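Local coordinates for inulin fructotransferase (Bacillus sp. snu-7, PDB 2INU), which cleaves inulin as a lyase, releasing fructose pairs from the chain as the cyclic disaccharide difructose anhydride III, at residues P56-I61 against S78-A83; G137-D142 against S172-G177. All coordinates share one frame; numbering follows the deposited sequence.

Contact 1: residues P56-I61 against S78-A83; sequences PGAAII and SYLTIA
S78 and G57 meet through backbone, S78 O lying 3.8 Å from G57 CA, while the hydroxyl of S78 is bonded to S136 N. A side chain at G57 would run into the carbonyl oxygens of both S78 and Y79. Y79 points its CB at the opposite segment, 3.4 Å from P56 O. With CG anti to the backbone N (chi1 -170°), L80 brings CD1 within 3.7 Å of A58 O; an apolar partner of the same methyl is I60 CD1, at 4.4 Å, on the face that also carries I82. From T81 onward the pairing is regular and parallel, with strand axes 4.7 Å apart and 16° from aligned. T81 N donates to A58 O at 3.0 Å, and T81 O accepts I60 N at 2.7 Å in a nearly straight bond (171° at the hydrogen). T81 OG1 turns to another partner, F85 O of the second subunit. I82 sets CG1 against I60 CB at 4.3 Å, and A83 N closes the run on I60 O. The pairing joins two successive coils, as expected of the right-handed parallel beta-helix of the pectate-lyase-like clan. Strands 14-16 and 135-146 flank the pair at its two edges, and helix 30-48 packs I38, I41 and I45 against A58, I60 and L80.

Contact 2: residues G137-D142 against S172-G177; sequences GIVFRD and SFHITG. With 2PO (phosphonate), chain D.
I138 lies over the ring of F173, its CB 3.8 Å from the ring centroid and only 10° off the normal, a CH-pi contact between adjacent coils of a parallel beta-helix. The isoleucine's CG1 stands beside its backbone N, which carries CD1 along the ring to F173 CZ at 3.4 Å. V127 packs against both residues. Strand axes 3° apart support the parallel pairing: I138 O receives H174 N, H174 O receives F140 N, and F140 O receives T176 N in a more bent bond. On the face of F140 and I175, I175 CD1 meets F140 CD2 at 3.4 Å, obliquely to the ring.

T176, the third heavily buried residue, bonds OG1 to N198 O and leaves CG2 for R141, 3.9 Å from R141 CB. The same methyl sits over one face of the R141 guanidinium, toward its rim. A phosphonate oxygen, O1P, sits over the centre of the opposite face, 3.8 Å from R141 CZ. With its chain bent at chi3 (-62°), R141 brings NE to D142 OD2 at 3.0 Å, a salt bridge approaching from above the carboxylate plane. Replacing R141 by alanine is likely to leave D142 OD2 without its salt-bridge partner and take away the guanidinium face under O1P. The other carboxylate oxygen, D142 OD1, accepts a hydrogen bond from a water at 2.7 Å, which also donates to G177 O.

From the N terminus, the chain passes helix 30-48 and enters contact 1, where 78-83 returns beside 56-61 and closes a loop of 16 intervening residues. Contact 2 opens only later: 137-142 is laid down next to 80-83, then 172-177 follows after 29 more residues. The two closures are therefore in series, neither enclosing nor crossing the other. Their centres are 10 Å apart, and they are fused at the shared border, where L80 O lies 2.9 Å from V139 N and I82 O the same distance from R141 N, both probable hydrogen bonds. Four strands, neighbours in one sheet face though separated in sequence, thus stack successive coils from the helix-covered end, and both contacts reach the second subunit.

Contact 1: residues P56-I61 against S78-A83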
# COMPACT_ATOMS: atom_id res chain seq x y z
N PRO A 56 -18.84 -18.79 12.95
CA PRO A 56 -18.48 -18.13 11.69
C PRO A 56 -18.44 -16.63 11.84
O PRO A 56 -17.62 -15.94 11.22
CB PRO A 56 -19.62 -18.54 10.77
CG PRO A 56 -19.87 -19.93 11.19
CD PRO A 56 -19.83 -19.85 12.70
N GLY A 57 -19.34 -16.12 12.68
CA GLY A 57 -19.40 -14.69 12.90
C GLY A 57 -20.51 -14.13 12.04
O GLY A 57 -21.45 -14.85 11.70
N ALA A 58 -20.40 -12.86 11.68
CA ALA A 58 -21.41 -12.25 10.85
C ALA A 58 -20.96 -10.90 10.36
O ALA A 58 -19.91 -10.39 10.75
CB ALA A 58 -22.70 -12.12 11.64
N ALA A 59 -21.78 -10.33 9.49
CA ALA A 59 -21.50 -9.03 8.93
C ALA A 59 -22.66 -8.10 9.23
O ALA A 59 -23.82 -8.46 9.04
CB ALA A 59 -21.29 -9.14 7.42
N ILE A 60 -22.33 -6.92 9.73
CA ILE A 60 -23.31 -5.90 10.05
C ILE A 60 -23.04 -4.75 9.09
O ILE A 60 -21.97 -4.13 9.13
CB ILE A 60 -23.18 -5.43 11.51
CG1 ILE A 60 -23.47 -6.60 12.46
CG2 ILE A 60 -24.14 -4.27 11.78
CD1 ILE A 60 -23.25 -6.28 13.92
N ILE A 61 -24.00 -4.49 8.22
CA ILE A 61 -23.90 -3.44 7.21
C ILE A 61 -24.54 -2.13 7.67
O ILE A 61 -25.67 -2.14 8.18
CB ILE A 61 -24.62 -3.88 5.91
CG1 ILE A 61 -24.10 -5.24 5.46
CG2 ILE A 61 -24.46 -2.82 4.84
CD1 ILE A 61 -22.61 -5.29 5.23
N SER A 78 -15.60 -13.23 17.50
CA SER A 78 -14.56 -13.27 16.51
C SER A 78 -15.15 -13.26 15.12
O SER A 78 -16.26 -13.73 14.89
CB SER A 78 -13.71 -14.51 16.69
OG SER A 78 -12.80 -14.35 17.78
N TYR A 79 -14.36 -12.71 14.20
CA TYR A 79 -14.74 -12.64 12.80
C TYR A 79 -15.99 -11.77 12.57
O TYR A 79 -16.81 -12.06 11.70
CB TYR A 79 -14.96 -14.06 12.24
CG TYR A 79 -14.04 -15.14 12.81
CD1 TYR A 79 -12.65 -15.11 12.60
CD2 TYR A 79 -14.57 -16.22 13.53
CE1 TYR A 79 -11.83 -16.15 13.09
CE2 TYR A 79 -13.75 -17.25 14.01
CZ TYR A 79 -12.38 -17.20 13.80
OH TYR A 79 -11.60 -18.23 14.28
N LEU A 80 -16.15 -10.71 13.36
CA LEU A 80 -17.29 -9.80 13.21
C LEU A 80 -16.86 -8.70 12.25
O LEU A 80 -15.79 -8.11 12.42
CB LEU A 80 -17.77 -9.32 14.58
CG LEU A 80 -19.10 -8.56 14.60
CD1 LEU A 80 -20.26 -9.49 14.30
CD2 LEU A 80 -19.30 -7.87 15.94
N THR A 81 -17.68 -8.46 11.24
CA THR A 81 -17.40 -7.44 10.26
C THR A 81 -18.46 -6.36 10.31
O THR A 81 -19.65 -6.65 10.14
CB THR A 81 -17.39 -8.00 8.81
OG1 THR A 81 -16.22 -8.80 8.59
CG2 THR A 81 -17.42 -6.84 7.80
N ILE A 82 -18.04 -5.12 10.54
CA ILE A 82 -18.98 -4.01 10.56
C ILE A 82 -18.48 -3.14 9.43
O ILE A 82 -17.37 -2.61 9.47
CB ILE A 82 -18.93 -3.26 11.90
CG1 ILE A 82 -19.36 -4.20 13.03
CG2 ILE A 82 -19.86 -2.05 11.85
CD1 ILE A 82 -19.25 -3.63 14.41
N ALA A 83 -19.30 -3.02 8.39
CA ALA A 83 -18.94 -2.25 7.22
C ALA A 83 -20.00 -1.28 6.74
O ALA A 83 -21.20 -1.50 6.92
CB ALA A 83 -18.58 -3.21 6.10

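Contact 2: residues G137-D142 against S172-G177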
# COMPACT_ATOMS: atom_id res chain seq x y z
N GLY A 137 -9.74 -12.17 13.60
CA GLY A 137 -10.43 -11.80 12.37
C GLY A 137 -11.47 -10.70 12.37
O GLY A 137 -12.28 -10.63 11.45
N ILE A 138 -11.48 -9.84 13.38
CA ILE A 138 -12.47 -8.76 13.39
C ILE A 138 -12.10 -7.68 12.38
O ILE A 138 -10.94 -7.27 12.29
CB ILE A 138 -12.65 -8.16 14.79
CG1 ILE A 138 -13.24 -9.23 15.72
CG2 ILE A 138 -13.57 -6.95 14.72
CD1 ILE A 138 -13.33 -8.82 17.16
N VAL A 139 -13.11 -7.24 11.64
CA VAL A 139 -12.93 -6.25 10.59
C VAL A 139 -13.88 -5.05 10.73
O VAL A 139 -15.10 -5.23 10.83
CB VAL A 139 -13.15 -6.91 9.21
CG1 VAL A 139 -12.92 -5.89 8.10
CG2 VAL A 139 -12.22 -8.09 9.06
N PHE A 140 -13.32 -3.84 10.74
CA PHE A 140 -14.09 -2.60 10.83
C PHE A 140 -13.80 -1.86 9.53
O PHE A 140 -12.65 -1.50 9.29
CB PHE A 140 -13.59 -1.73 11.98
CG PHE A 140 -14.11 -2.13 13.33
CD1 PHE A 140 -15.38 -1.77 13.75
CD2 PHE A 140 -13.29 -2.85 14.19
CE1 PHE A 140 -15.82 -2.12 15.02
CE2 PHE A 140 -13.73 -3.21 15.46
CZ PHE A 140 -15.01 -2.83 15.87
N ARG A 141 -14.81 -1.62 8.70
CA ARG A 141 -14.49 -0.94 7.46
C ARG A 141 -15.55 -0.08 6.80
O ARG A 141 -16.75 -0.25 6.97
CB ARG A 141 -14.00 -1.96 6.44
CG ARG A 141 -15.11 -2.80 5.86
CD ARG A 141 -14.57 -3.88 4.97
NE ARG A 141 -13.84 -3.34 3.83
CZ ARG A 141 -13.14 -4.07 2.98
NH1 ARG A 141 -13.07 -5.39 3.14
NH2 ARG A 141 -12.51 -3.50 1.96
N ASP A 142 -15.02 0.85 6.02
CA ASP A 142 -15.79 1.78 5.23
C ASP A 142 -16.96 2.52 5.87
O ASP A 142 -18.03 2.62 5.28
CB ASP A 142 -16.24 1.08 3.96
CG ASP A 142 -15.08 0.42 3.22
OD1 ASP A 142 -14.07 1.11 2.94
OD2 ASP A 142 -15.16 -0.79 2.93
N SER A 172 -4.99 -10.89 13.96
CA SER A 172 -5.39 -10.64 12.58
C SER A 172 -6.54 -9.65 12.42
O SER A 172 -7.41 -9.84 11.55
CB SER A 172 -5.76 -11.96 11.91
OG SER A 172 -5.64 -11.85 10.51
N PHE A 173 -6.57 -8.59 13.21
CA PHE A 173 -7.63 -7.61 13.07
C PHE A 173 -7.35 -6.80 11.81
O PHE A 173 -6.19 -6.68 11.39
CB PHE A 173 -7.71 -6.71 14.30
CG PHE A 173 -8.52 -7.29 15.42
CD1 PHE A 173 -8.67 -8.67 15.55
CD2 PHE A 173 -9.12 -6.48 16.37
CE1 PHE A 173 -9.40 -9.23 16.59
CE2 PHE A 173 -9.85 -7.02 17.43
CZ PHE A 173 -9.99 -8.40 17.54
N HIS A 174 -8.41 -6.26 11.21
CA HIS A 174 -8.29 -5.47 10.00
C HIS A 174 -9.16 -4.22 10.12
O HIS A 174 -10.38 -4.31 10.33
CB HIS A 174 -8.74 -6.31 8.80
CG HIS A 174 -8.47 -5.70 7.48
ND1 HIS A 174 -7.50 -4.74 7.27
CD2 HIS A 174 -9.00 -5.95 6.24
CE1 HIS A 174 -7.46 -4.42 5.99
NE2 HIS A 174 -8.35 -5.14 5.35
N ILE A 175 -8.53 -3.06 9.99
CA ILE A 175 -9.21 -1.77 10.08
C ILE A 175 -8.94 -0.99 8.80
O ILE A 175 -7.86 -0.42 8.65
CB ILE A 175 -8.66 -0.93 11.25
CG1 ILE A 175 -8.77 -1.70 12.57
CG2 ILE A 175 -9.39 0.41 11.33
CD1 ILE A 175 -10.20 -1.93 13.04
N THR A 176 -9.89 -0.97 7.87
CA THR A 176 -9.65 -0.24 6.63
C THR A 176 -10.79 0.64 6.10
O THR A 176 -11.94 0.49 6.48
CB THR A 176 -9.21 -1.23 5.51
OG1 THR A 176 -8.92 -0.49 4.32
CG2 THR A 176 -10.32 -2.24 5.23
N GLY A 177 -10.41 1.58 5.24
CA GLY A 177 -11.35 2.51 4.63
C GLY A 177 -12.17 3.36 5.57
O GLY A 177 -13.22 3.88 5.20
P 2PO D . -15.48 -3.84 -0.59
O1P 2PO D . -15.73 -5.02 0.42
O2P 2PO D . -16.31 -2.59 -0.06
O3P 2PO D . -15.64 -4.15 -2.04
O HOH W 1 -14.74 3.70 2.51